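Local coordinates for protein phosphotriesterase, putative (Deinococcus radiodurans, PDB 4J35) that probably hydrolyses lactones as a two-metal enzyme of the phosphotriesterase family, in a variant engineered for hydrolysis of organophosphates, at residues P197-D206 / T217-R228; E155-A163 / Q186-A195. The protein carries 7 engineered substitutions. All coordinates share one frame; numbering follows the deposited sequence.

Interaction 1 of 2, residues P197-D206 / T217-R228. With CO (cobalt (II) ion), chain B.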
loop_
_atom_site.group_PDB
_atom_site.type_symbol
_atom_site.label_atom_id
_atom_site.label_comp_id
_atom_site.label_asym_id
_atom_site.label_seq_id
_atom_site.Cartn_x
_atom_site.Cartn_y
_atom_site.Cartn_z
ATOM N N PRO A 197 -12.384 12.040 2.121
ATOM C CA PRO A 197 -12.180 10.803 2.892
ATOM C C PRO A 197 -12.558 9.527 2.137
ATOM O O PRO A 197 -12.091 8.449 2.497
ATOM C CB PRO A 197 -13.075 10.984 4.113
ATOM C CG PRO A 197 -14.102 12.050 3.694
ATOM C CD PRO A 197 -13.407 12.927 2.720
ATOM N N ALA A 198 -13.355 9.646 1.087
ATOM C CA ALA A 198 -13.767 8.466 0.318
ATOM C C ALA A 198 -12.653 8.009 -0.628
ATOM O O ALA A 198 -12.811 7.017 -1.357
ATOM C CB ALA A 198 -15.044 8.763 -0.467
ATOM N N ARG A 199 -11.517 8.719 -0.607
ATOM C CA ARG A 199 -10.371 8.357 -1.417
ATOM C C ARG A 199 -9.110 8.237 -0.560
ATOM O O ARG A 199 -8.031 8.420 -1.049
ATOM C CB ARG A 199 -10.129 9.392 -2.523
ATOM C CG ARG A 199 -11.352 9.679 -3.388
ATOM C CD ARG A 199 -11.578 8.598 -4.443
ATOM N NE ARG A 199 -10.707 8.788 -5.608
ATOM C CZ ARG A 199 -10.699 7.988 -6.665
ATOM N NH1 ARG A 199 -11.532 6.952 -6.712
ATOM N NH2 ARG A 199 -9.910 8.260 -7.684
ATOM N N ILE A 200 -9.269 7.923 0.718
ATOM C CA ILE A 200 -8.122 7.806 1.607
ATOM C C ILE A 200 -8.166 6.410 2.247
ATOM O O ILE A 200 -9.211 5.983 2.754
ATOM C CB ILE A 200 -8.189 8.860 2.718
ATOM C CG1 ILE A 200 -7.889 10.249 2.124
ATOM C CG2 ILE A 200 -7.230 8.513 3.837
ATOM C CD1 ILE A 200 -8.133 11.389 3.083
ATOM N N MET A 201 -7.046 5.698 2.194
ATOM C CA MET A 201 -6.955 4.401 2.841
ATOM C C MET A 201 -5.836 4.490 3.862
ATOM O O MET A 201 -4.648 4.628 3.502
ATOM C CB MET A 201 -6.639 3.272 1.823
ATOM C CG MET A 201 -6.819 1.932 2.418
ATOM S SD MET A 201 -6.496 0.596 1.195
ATOM C CE MET A 201 -4.713 0.635 1.236
ATOM N N ILE A 202 -6.181 4.400 5.138
ATOM C CA ILE A 202 -5.142 4.500 6.148
ATOM C C ILE A 202 -4.607 3.109 6.315
ATOM O O ILE A 202 -5.369 2.187 6.619
ATOM C CB ILE A 202 -5.662 4.933 7.501
ATOM C CG1 ILE A 202 -6.353 6.310 7.380
ATOM C CG2 ILE A 202 -4.537 4.954 8.532
ATOM C CD1 ILE A 202 -5.410 7.461 6.847
ATOM N N GLY A 203 -3.313 2.965 6.114
ATOM C CA GLY A 203 -2.729 1.634 6.071
ATOM C C GLY A 203 -2.166 1.062 7.349
ATOM O O GLY A 203 -1.996 1.739 8.353
ATOM N N HIS A 204 -1.849 -0.231 7.267
ATOM C CA HIS A 204 -1.265 -1.003 8.354
ATOM C C HIS A 204 -2.051 -0.902 9.662
ATOM O O HIS A 204 -1.474 -0.974 10.761
ATOM C CB HIS A 204 0.226 -0.621 8.555
ATOM C CG HIS A 204 1.062 -0.663 7.309
ATOM N ND1 HIS A 204 0.771 -1.465 6.224
ATOM C CD2 HIS A 204 2.194 0.002 6.980
ATOM C CE1 HIS A 204 1.700 -1.299 5.291
ATOM N NE2 HIS A 204 2.568 -0.404 5.720
ATOM N N MET A 205 -3.369 -0.790 9.544
ATOM C CA MET A 205 -4.230 -0.658 10.710
ATOM C C MET A 205 -4.411 -1.949 11.441
ATOM O O MET A 205 -4.902 -1.961 12.555
ATOM C CB MET A 205 -5.571 -0.027 10.320
ATOM C CG MET A 205 -5.419 1.415 9.943
ATOM S SD MET A 205 -5.198 2.495 11.415
ATOM C CE MET A 205 -6.711 2.120 12.284
ATOM N N ASP A 206 -3.975 -3.054 10.831
ATOM C CA ASP A 206 -3.984 -4.314 11.525
ATOM C C ASP A 206 -2.875 -4.392 12.556
ATOM O O ASP A 206 -2.831 -5.311 13.363
ATOM C CB ASP A 206 -3.875 -5.464 10.524
ATOM C CG ASP A 206 -2.779 -5.275 9.502
ATOM O OD1 ASP A 206 -2.372 -4.137 9.208
ATOM O OD2 ASP A 206 -2.302 -6.302 8.959
ATOM N N THR A 217 -10.359 6.076 13.983
ATOM C CA THR A 217 -9.941 6.432 12.651
ATOM C C THR A 217 -11.115 6.513 11.690
ATOM O O THR A 217 -11.188 7.452 10.862
ATOM C CB THR A 217 -8.887 5.343 12.111
ATOM O OG1 THR A 217 -7.853 5.189 13.078
ATOM C CG2 THR A 217 -8.265 5.805 10.833
ATOM N N LEU A 218 -12.038 5.538 11.808
ATOM C CA LEU A 218 -13.140 5.349 10.858
ATOM C C LEU A 218 -14.114 6.526 10.965
ATOM O O LEU A 218 -14.832 6.871 10.041
ATOM C CB LEU A 218 -13.902 4.069 11.145
ATOM C CG LEU A 218 -13.081 2.863 10.600
ATOM C CD1 LEU A 218 -13.573 1.598 11.219
ATOM C CD2 LEU A 218 -13.235 2.844 9.092
ATOM N N ARG A 219 -14.093 7.115 12.129
ATOM C CA ARG A 219 -14.883 8.328 12.415
ATOM C C ARG A 219 -14.685 9.481 11.395
ATOM O O ARG A 219 -15.565 10.339 11.231
ATOM C CB ARG A 219 -14.504 8.800 13.818
ATOM C CG ARG A 219 -15.299 9.934 14.356
ATOM C CD ARG A 219 -16.511 9.393 15.093
ATOM N NE ARG A 219 -16.202 9.055 16.484
ATOM C CZ ARG A 219 -16.542 9.797 17.538
ATOM N NH1 ARG A 219 -17.224 10.931 17.382
ATOM N NH2 ARG A 219 -16.210 9.400 18.761
ATOM N N HIS A 220 -13.536 9.509 10.709
ATOM C CA HIS A 220 -13.200 10.601 9.802
ATOM C C HIS A 220 -13.700 10.363 8.413
ATOM O O HIS A 220 -13.508 11.203 7.529
ATOM C CB HIS A 220 -11.691 10.845 9.809
ATOM C CG HIS A 220 -11.196 11.380 11.109
ATOM N ND1 HIS A 220 -10.603 10.586 12.062
ATOM C CD2 HIS A 220 -11.281 12.618 11.649
ATOM C CE1 HIS A 220 -10.302 11.317 13.119
ATOM N NE2 HIS A 220 -10.716 12.554 12.899
ATOM N N GLY A 221 -14.331 9.201 8.233
ATOM C CA GLY A 221 -14.957 8.836 6.979
ATOM C C GLY A 221 -14.019 8.110 6.038
ATOM O O GLY A 221 -14.413 7.789 4.908
ATOM N N VAL A 222 -12.782 7.920 6.480
ATOM C CA VAL A 222 -11.780 7.254 5.666
ATOM C C VAL A 222 -11.987 5.755 5.719
ATOM O O VAL A 222 -12.727 5.220 6.545
ATOM C CB VAL A 222 -10.305 7.589 6.088
ATOM C CG1 VAL A 222 -10.014 9.122 5.939
ATOM C CG2 VAL A 222 -10.001 7.101 7.531
ATOM N N SER A 223 -11.295 5.066 4.822
ATOM C CA SER A 223 -11.205 3.624 4.940
ATOM C C SER A 223 -9.895 3.179 5.617
ATOM O O SER A 223 -8.939 3.949 5.758
ATOM C CB SER A 223 -11.307 3.041 3.550
ATOM O OG SER A 223 -12.555 3.344 2.972
ATOM N N ILE A 224 -9.835 1.903 6.036
ATOM C CA ILE A 224 -8.667 1.446 6.733
ATOM C C ILE A 224 -8.352 0.086 6.181
ATOM O O ILE A 224 -9.279 -0.624 5.811
ATOM C CB ILE A 224 -8.887 1.382 8.249
ATOM C CG1 ILE A 224 -10.024 0.480 8.627
ATOM C CG2 ILE A 224 -9.216 2.800 8.765
ATOM C CD1 ILE A 224 -10.054 0.147 10.146
ATOM N N ALA A 225 -7.064 -0.205 6.125
ATOM C CA ALA A 225 -6.622 -1.506 5.567
ATOM C C ALA A 225 -5.916 -2.310 6.619
ATOM O O ALA A 225 -4.993 -1.832 7.279
ATOM C CB ALA A 225 -5.699 -1.263 4.448
ATOM N N PHE A 226 -6.314 -3.577 6.695
ATOM C CA PHE A 226 -5.599 -4.611 7.397
ATOM C C PHE A 226 -4.737 -5.185 6.281
ATOM O O PHE A 226 -5.177 -6.091 5.555
ATOM C CB PHE A 226 -6.613 -5.643 7.925
ATOM C CG PHE A 226 -7.403 -5.165 9.132
ATOM C CD1 PHE A 226 -8.233 -4.065 9.061
ATOM C CD2 PHE A 226 -7.301 -5.843 10.334
ATOM C CE1 PHE A 226 -8.940 -3.664 10.164
ATOM C CE2 PHE A 226 -7.983 -5.449 11.427
ATOM C CZ PHE A 226 -8.808 -4.340 11.358
ATOM N N ASP A 227 -3.553 -4.602 6.074
ATOM C CA ASP A 227 -2.836 -4.881 4.852
ATOM C C ASP A 227 -1.471 -5.551 5.028
ATOM O O ASP A 227 -0.681 -5.559 4.091
ATOM C CB ASP A 227 -2.709 -3.630 4.007
ATOM C CG ASP A 227 -2.081 -2.470 4.771
ATOM O OD1 ASP A 227 -1.485 -2.711 5.832
ATOM O OD2 ASP A 227 -2.224 -1.313 4.331
ATOM N N ARG A 228 -1.206 -6.106 6.208
ATOM C CA ARG A 228 0.002 -6.935 6.392
ATOM C C ARG A 228 -0.401 -8.350 6.847
ATOM O O ARG A 228 0.294 -8.998 7.645
ATOM C CB ARG A 228 0.958 -6.281 7.387
ATOM C CG ARG A 228 1.071 -4.763 7.170
ATOM C CD ARG A 228 2.126 -4.128 8.018
ATOM N NE ARG A 228 3.444 -4.280 7.429
ATOM C CZ ARG A 228 4.563 -3.837 7.987
ATOM N NH1 ARG A 228 4.520 -3.162 9.134
ATOM N NH2 ARG A 228 5.727 -4.053 7.380
HETATM CO CO CO B . 4.301 0.248 4.954
HETATM O O HOH W 1 -11.796 5.819 1.896
#
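Asp227 holds one ring nitrogen of His204 and a cobalt ion the other. His204 ND1 donates to Asp227 OD1 over 2.6 Å, at an N-H...O angle of 164°. The carboxylate oxygen lies in the ring plane, but the ring nitrogen sits above the carboxylate plane. On the other nitrogen, His204 NE2 binds the cobalt at 2.0 Å; His176 binds the same ion. Together the two bonds fix the rotation of the imidazole. The backbone N of His204 donates to Asp227 OD2 (3.2 Å), so one carboxylate grips both ring and main chain. Arg228 covers one face of the imidazole: its CD lies 3.8 Å from the His204 ring centroid, and its guanidinium stacks at 28° to the ring. A bend at chi3 (82°) brings Arg228 NE to Asp264, its salt-bridge partner and a ligand of the second metal ion. Asp206 OD2 accepts from Arg228 N (3.0 Å) and pairs with Arg243.

These residues follow the C-terminal ends of strands 200-202 and 223-226, parallel neighbours in the TIM barrel, joined by helix 211-218 as a beta-alpha-beta unit. Behind the site, Ile202 N donates to Ser223 O and Ala225 N to Ile202 O. Met201 SD packs on Ala225 CB (3.8 Å). At the far end, Ile200 CG2 meets Val222 CG1 (3.5 Å), and a water joins Pro197 O and Ile200 O to Ser223 OG, which also bonds to Arg320.

Interaction 2 of 2, residues E155-A163 / Q186-A195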
loop_
_atom_site.group_PDB
_atom_site.type_symbol
_atom_site.label_atom_id
_atom_site.label_comp_id
_atom_site.label_asym_id
_atom_site.label_seq_id
_atom_site.Cartn_x
_atom_site.Cartn_y
_atom_site.Cartn_z
ATOM N N GLU A 155 7.612 14.760 7.702
ATOM C CA GLU A 155 6.526 13.959 7.133
ATOM C C GLU A 155 5.321 14.839 6.769
ATOM O O GLU A 155 4.642 14.601 5.776
ATOM C CB GLU A 155 6.147 12.864 8.119
ATOM C CG GLU A 155 7.133 11.693 8.114
ATOM C CD GLU A 155 7.183 10.944 9.435
ATOM O OE1 GLU A 155 6.331 11.218 10.305
ATOM O OE2 GLU A 155 8.062 10.065 9.594
ATOM N N GLN A 156 5.065 15.896 7.523
ATOM C CA GLN A 156 3.875 16.680 7.243
ATOM C C GLN A 156 3.981 17.446 5.934
ATOM O O GLN A 156 2.977 17.780 5.310
ATOM C CB GLN A 156 3.537 17.596 8.410
ATOM C CG GLN A 156 3.039 16.802 9.608
ATOM C CD GLN A 156 2.422 17.694 10.647
ATOM O OE1 GLN A 156 1.632 18.580 10.320
ATOM N NE2 GLN A 156 2.791 17.483 11.906
ATOM N N LEU A 157 5.202 17.694 5.498
ATOM C CA LEU A 157 5.404 18.339 4.214
ATOM C C LEU A 157 4.668 17.531 3.165
ATOM O O LEU A 157 4.011 18.100 2.304
ATOM C CB LEU A 157 6.898 18.384 3.869
ATOM C CG LEU A 157 7.760 19.202 4.850
ATOM C CD1 LEU A 157 9.223 18.899 4.628
ATOM C CD2 LEU A 157 7.507 20.676 4.687
ATOM N N PHE A 158 4.837 16.201 3.235
ATOM C CA PHE A 158 4.270 15.293 2.262
ATOM C C PHE A 158 2.755 15.203 2.414
ATOM O O PHE A 158 2.047 15.180 1.420
ATOM C CB PHE A 158 4.919 13.900 2.368
ATOM C CG PHE A 158 6.432 13.915 2.071
ATOM C CD1 PHE A 158 7.349 14.245 3.057
ATOM C CD2 PHE A 158 6.919 13.578 0.800
ATOM C CE1 PHE A 158 8.744 14.265 2.773
ATOM C CE2 PHE A 158 8.292 13.627 0.520
ATOM C CZ PHE A 158 9.197 13.952 1.515
ATOM N N PHE A 159 2.261 15.161 3.649
ATOM C CA PHE A 159 0.813 15.160 3.866
ATOM C C PHE A 159 0.178 16.397 3.244
ATOM O O PHE A 159 -0.886 16.298 2.609
ATOM C CB PHE A 159 0.456 15.038 5.365
ATOM C CG PHE A 159 0.523 13.622 5.907
ATOM C CD1 PHE A 159 1.732 12.940 5.987
ATOM C CD2 PHE A 159 -0.631 12.974 6.346
ATOM C CE1 PHE A 159 1.810 11.643 6.478
ATOM C CE2 PHE A 159 -0.568 11.666 6.840
ATOM C CZ PHE A 159 0.644 11.000 6.907
ATOM N N ARG A 160 0.798 17.569 3.402
ATOM C CA ARG A 160 0.149 18.778 2.881
ATOM C C ARG A 160 0.257 18.819 1.368
ATOM O O ARG A 160 -0.682 19.209 0.694
ATOM C CB ARG A 160 0.737 20.084 3.515
ATOM C CG ARG A 160 0.497 20.181 5.034
ATOM C CD ARG A 160 0.846 21.572 5.613
ATOM N NE ARG A 160 2.271 21.852 5.593
ATOM C CZ ARG A 160 3.129 21.526 6.558
ATOM N NH1 ARG A 160 2.721 20.884 7.645
ATOM N NH2 ARG A 160 4.409 21.848 6.441
ATOM N N ALA A 161 1.389 18.382 0.820
ATOM C CA ALA A 161 1.513 18.314 -0.641
ATOM C C ALA A 161 0.511 17.307 -1.239
ATOM O O ALA A 161 -0.109 17.581 -2.265
ATOM C CB ALA A 161 2.913 17.948 -1.041
ATOM N N ALA A 162 0.374 16.134 -0.616
ATOM C CA ALA A 162 -0.595 15.147 -1.083
ATOM C C ALA A 162 -2.050 15.655 -1.026
ATOM O O ALA A 162 -2.833 15.412 -1.945
ATOM C CB ALA A 162 -0.464 13.871 -0.276
ATOM N N ALA A 163 -2.426 16.332 0.056
ATOM C CA ALA A 163 -3.814 16.799 0.183
ATOM C C ALA A 163 -4.149 17.745 -0.973
ATOM O O ALA A 163 -5.235 17.714 -1.550
ATOM C CB ALA A 163 -4.048 17.450 1.549
ATOM N N GLN A 186 -3.451 10.636 11.177
ATOM C CA GLN A 186 -3.339 10.779 9.740
ATOM C C GLN A 186 -4.686 11.180 9.124
ATOM O O GLN A 186 -4.761 12.015 8.206
ATOM C CB GLN A 186 -2.883 9.425 9.135
ATOM C CG GLN A 186 -1.410 9.095 9.341
ATOM C CD GLN A 186 -1.004 7.859 8.537
ATOM O OE1 GLN A 186 -1.861 7.199 7.956
ATOM N NE2 GLN A 186 0.287 7.543 8.514
ATOM N N ALA A 187 -5.745 10.514 9.583
ATOM C CA ALA A 187 -7.060 10.645 8.996
ATOM C C ALA A 187 -7.542 12.042 9.320
ATOM O O ALA A 187 -8.079 12.742 8.478
ATOM C CB ALA A 187 -8.031 9.586 9.564
ATOM N N GLU A 188 -7.266 12.452 10.540
ATOM C CA GLU A 188 -7.655 13.805 10.976
ATOM C C GLU A 188 -6.891 14.910 10.239
ATOM O O GLU A 188 -7.478 15.939 9.864
ATOM C CB GLU A 188 -7.386 13.950 12.447
ATOM C CG GLU A 188 -7.707 15.362 12.931
ATOM C CD GLU A 188 -7.429 15.499 14.387
ATOM O OE1 GLU A 188 -6.300 15.140 14.797
ATOM O OE2 GLU A 188 -8.341 15.929 15.118
ATOM N N LEU A 189 -5.590 14.711 10.044
ATOM C CA LEU A 189 -4.771 15.675 9.314
ATOM C C LEU A 189 -5.203 15.789 7.844
ATOM O O LEU A 189 -5.465 16.875 7.341
ATOM C CB LEU A 189 -3.284 15.323 9.431
ATOM C CG LEU A 189 -2.316 16.168 8.610
ATOM C CD1 LEU A 189 -2.499 17.670 8.934
ATOM C CD2 LEU A 189 -0.864 15.750 8.854
ATOM N N LEU A 190 -5.282 14.673 7.140
ATOM C CA LEU A 190 -5.703 14.712 5.746
ATOM C C LEU A 190 -7.131 15.276 5.546
ATOM O O LEU A 190 -7.373 16.032 4.604
ATOM C CB LEU A 190 -5.629 13.291 5.144
ATOM C CG LEU A 190 -4.187 12.792 4.920
ATOM C CD1 LEU A 190 -4.259 11.246 4.575
ATOM C CD2 LEU A 190 -3.475 13.560 3.842
ATOM N N THR A 191 -8.076 14.890 6.392
ATOM C CA THR A 191 -9.437 15.436 6.270
ATOM C C THR A 191 -9.453 16.948 6.584
ATOM O O THR A 191 -10.113 17.716 5.877
ATOM C CB THR A 191 -10.500 14.704 7.141
ATOM O OG1 THR A 191 -10.086 14.630 8.518
ATOM C CG2 THR A 191 -10.756 13.290 6.584
ATOM N N SER A 192 -8.703 17.352 7.607
ATOM C CA SER A 192 -8.626 18.779 8.008
ATOM C C SER A 192 -8.086 19.631 6.858
ATOM O O SER A 192 -8.405 20.820 6.750
ATOM C CB SER A 192 -7.740 18.966 9.247
ATOM O OG SER A 192 -6.335 18.793 8.940
ATOM N N LEU A 193 -7.268 19.017 6.003
ATOM C CA LEU A 193 -6.660 19.680 4.841
ATOM C C LEU A 193 -7.581 19.601 3.627
ATOM O O LEU A 193 -7.219 20.035 2.526
ATOM C CB LEU A 193 -5.278 19.052 4.500
ATOM C CG LEU A 193 -4.140 19.229 5.514
ATOM C CD1 LEU A 193 -2.938 18.341 5.162
ATOM C CD2 LEU A 193 -3.695 20.712 5.598
ATOM N N GLY A 194 -8.791 19.076 3.835
ATOM C CA GLY A 194 -9.812 19.029 2.799
ATOM C C GLY A 194 -9.699 17.864 1.820
ATOM O O GLY A 194 -10.327 17.863 0.758
ATOM N N ALA A 195 -8.863 16.885 2.138
ATOM C CA ALA A 195 -8.786 15.712 1.279
ATOM C C ALA A 195 -10.066 14.891 1.407
ATOM O O ALA A 195 -10.688 14.860 2.482
ATOM C CB ALA A 195 -7.526 14.855 1.619
#
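The ring of Phe159 meets three side chains of helix 183-192. Gln186 comes to the ring edge, with CG 3.7 Å from Phe159 CE2. The ring and amide planes are 58° apart. Leu189 and Leu190 approach obliquely: Leu189 CD2 is 3.7 Å from Phe159 CD2, and Leu190 CD2 is 3.8 Å from the same ring carbon. Leu189 has CG anti to its backbone N (chi1 174°), which carries the CD2 methyl across to the ring and beside CG and OE1 of Gln156.

One turn further along, Ala163 CB packs on Leu193 CB at 3.6 Å. Leu193 CD1 also lies 3.9 Å from Arg160 CG. The backbones come nearest at two alanines, with Ala163 CA 5.2 Å from Ala195 CA. Leu193 follows the last helical turn, and Gly194 is the C-prime residue of the Schellman motif that ends it. Helices 153-169 and 183-192 are successive outer helices of the TIM barrel. Their axes approach to 9.7 Å and cross at -45°.

The polar ends are engaged elsewhere: Arg160 with Glu117, Gln156 NE2 with the carbonyl of Ile151, and Gln186 with Ser146, Thr175 and the carbonyl of His176. No hydrogen bond joins the two segments, so their hold on each other rests on apolar packing, which has little directional preference.

In the fold
Interaction 1 is a buried contact between neighbouring barrel strands and reaches the metal site. Interaction 2 lies further out, partly buried, between two helices of the surrounding layer. The first combines backbone hydrogen bonds, charged groups and a metal ligand; the second relies on carbon contacts. The two share no segment, but helix 183-192 is followed in the chain by strand 200-202, and they touch. Gln186 OE1 packs 3.5 Å from Ile202 CG2. Leu190 and Ala195 rest on Ile200, while His220 packs against Ala187 and Glu188. Segment 186-195 thus touches helix 153-169 as well as the strand and loop of interaction 1.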